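Local coordinates for terminal oxygenase component of carbazole (Janthinobacterium sp., PDB 7BUG) that catalyses the angular dioxygenation of carbazole at C-1 and C-9a, as the Rieske-type terminal oxygenase of the carbazole 1,9a-dioxygenase system, at the interface of chains A and B. Sequence-based numbering; all coordinates share one arbitrary frame. Chains: chain A/B, Terminal oxygenase component of carbazole.

The interface of chains A and B. Residues chain A 95, 107, 110, 113-115; chain B 356-357.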
loop_
_atom_site.group_PDB
_atom_site.type_symbol
_atom_site.label_atom_id
_atom_site.label_comp_id
_atom_site.label_asym_id
_atom_site.label_seq_id
_atom_site.Cartn_x
_atom_site.Cartn_y
_atom_site.Cartn_z
ATOM N N TRP A 95 -30.534 -13.940 -2.968
ATOM C CA TRP A 95 -30.409 -15.120 -2.090
ATOM C C TRP A 95 -30.781 -14.705 -0.678
ATOM O O TRP A 95 -30.289 -13.726 -0.118
ATOM C CB TRP A 95 -29.018 -15.745 -2.130
ATOM C CG TRP A 95 -28.653 -16.382 -3.420
ATOM C CD1 TRP A 95 -29.017 -16.035 -4.688
ATOM C CD2 TRP A 95 -27.767 -17.497 -3.537
ATOM N NE1 TRP A 95 -28.437 -16.888 -5.593
ATOM C CE2 TRP A 95 -27.650 -17.773 -4.915
ATOM C CE3 TRP A 95 -27.033 -18.239 -2.610
ATOM C CZ2 TRP A 95 -26.810 -18.786 -5.381
ATOM C CZ3 TRP A 95 -26.241 -19.275 -3.084
ATOM C CH2 TRP A 95 -26.146 -19.531 -4.450
ATOM N N ILE A 107 -34.842 -17.734 -2.909
ATOM C CA ILE A 107 -34.074 -16.842 -3.822
ATOM C C ILE A 107 -35.058 -16.043 -4.664
ATOM O O ILE A 107 -35.760 -16.666 -5.497
ATOM C CB ILE A 107 -33.085 -17.601 -4.717
ATOM C CG1 ILE A 107 -32.117 -18.478 -3.928
ATOM C CG2 ILE A 107 -32.334 -16.600 -5.621
ATOM C CD1 ILE A 107 -31.255 -19.364 -4.759
ATOM N N ASN A 110 -35.072 -16.425 -8.499
ATOM C CA ASN A 110 -35.329 -17.765 -9.070
ATOM C C ASN A 110 -35.917 -18.664 -7.997
ATOM O O ASN A 110 -35.228 -19.389 -7.295
ATOM C CB ASN A 110 -34.109 -18.412 -9.702
ATOM C CG ASN A 110 -34.487 -19.759 -10.299
ATOM O OD1 ASN A 110 -35.679 -20.107 -10.267
ATOM N ND2 ASN A 110 -33.485 -20.556 -10.716
ATOM N N SER A 113 -34.941 -22.445 -7.924
ATOM C CA SER A 113 -33.541 -22.890 -7.854
ATOM C C SER A 113 -33.382 -24.171 -7.048
ATOM O O SER A 113 -33.857 -24.219 -5.888
ATOM C CB SER A 113 -32.671 -21.820 -7.242
ATOM O OG SER A 113 -31.295 -22.188 -7.302
ATOM N N ALA A 114 -32.497 -25.020 -7.533
ATOM C CA ALA A 114 -32.055 -26.256 -6.833
ATOM C C ALA A 114 -31.206 -25.888 -5.614
ATOM O O ALA A 114 -30.957 -26.728 -4.749
ATOM C CB ALA A 114 -31.275 -27.165 -7.745
ATOM N N GLN A 115 -30.694 -24.655 -5.527
ATOM C CA GLN A 115 -29.868 -24.280 -4.343
ATOM C C GLN A 115 -30.730 -24.095 -3.073
ATOM O O GLN A 115 -30.181 -24.202 -1.965
ATOM C CB GLN A 115 -29.042 -23.025 -4.638
ATOM C CG GLN A 115 -28.018 -23.130 -5.747
ATOM C CD GLN A 115 -26.877 -24.079 -5.442
ATOM O OE1 GLN A 115 -26.842 -24.731 -4.406
ATOM N NE2 GLN A 115 -25.913 -24.152 -6.342
ATOM N N PHE B 356 -25.682 -20.476 -9.416
ATOM C CA PHE B 356 -27.041 -21.035 -9.618
ATOM C C PHE B 356 -27.435 -20.923 -11.083
ATOM O O PHE B 356 -26.624 -20.638 -11.934
ATOM C CB PHE B 356 -28.029 -20.503 -8.588
ATOM C CG PHE B 356 -28.626 -19.136 -8.807
ATOM C CD1 PHE B 356 -27.864 -18.115 -9.369
ATOM C CD2 PHE B 356 -29.905 -18.833 -8.386
ATOM C CE1 PHE B 356 -28.360 -16.823 -9.510
ATOM C CE2 PHE B 356 -30.397 -17.546 -8.522
ATOM C CZ PHE B 356 -29.631 -16.535 -9.070
ATOM N N GLU B 357 -28.689 -21.292 -11.369
ATOM C CA GLU B 357 -29.072 -21.657 -12.737
ATOM C C GLU B 357 -28.807 -20.531 -13.743
ATOM O O GLU B 357 -28.282 -20.825 -14.851
ATOM C CB GLU B 357 -30.533 -22.098 -12.725
ATOM C CG GLU B 357 -30.733 -23.431 -12.062
ATOM C CD GLU B 357 -30.897 -23.474 -10.554
ATOM O OE1 GLU B 357 -30.759 -22.406 -9.919
ATOM O OE2 GLU B 357 -31.268 -24.564 -10.018
#
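B:Phe356 lays one face of its ring against the indole edge of A:Trp95, with the pyrrole nitrogen NE1 3.5 Å above the plane and over the ring centre. The two aromatic planes stand 69° apart, an edge-to-face packing in which the indole N-H edge is directed at the phenyl face, where its positive end may be drawn to the pi cloud. The contact lies between the Rieske domain of one subunit and the catalytic domain of its neighbour in a trimer, the usual assembly of this homotrimeric ring-hydroxylase family. A:Trp95 belongs to the [2Fe-2S] cluster site, so the phenyl ring probably helps hold the cluster side of chain A against chain B. The packing is dense here: CE2 of B:Phe356 meets the branch methyl CG2 of A:Ile107 at 3.6 Å, while the other end of that side chain, CD1, covers a face of the indole near its rim. With CG of B:Phe356 held between its backbone N and carbonyl carbon (chi1 81°), the ring is presented to the indole and A:Ile107, and its CB comes within 3.8 Å of CZ2 of A:Trp95 and 3.9 Å of CG of A:Gln115.

The neighbouring polar part relies on directed bonds rather than apolar packing. The carboxylate of B:Glu357, brought round by a bend at chi2 (85°), bridges A:Ser113 and A:Ala114 in the loop of chain A with both oxygens using syn lone pairs. OE1 accepts from the hydroxyl OG of A:Ser113 at 2.7 Å, and OE2 from the backbone N of A:Ala114 at 2.8 Å. This two-pronged grip should restrict rotation of the carboxylate. The looser side is at A:Asn110, which crosses B:Glu357 at about a right angle; its amide ND2 stays 3.4 Å from OE1, a contact and not a hydrogen bond. Behind the grip, the backbone N of A:Gln115 donates to OG of A:Ser113 at 3.1 Å, which probably steadies the hydroxyl that donates to OE1 of B:Glu357.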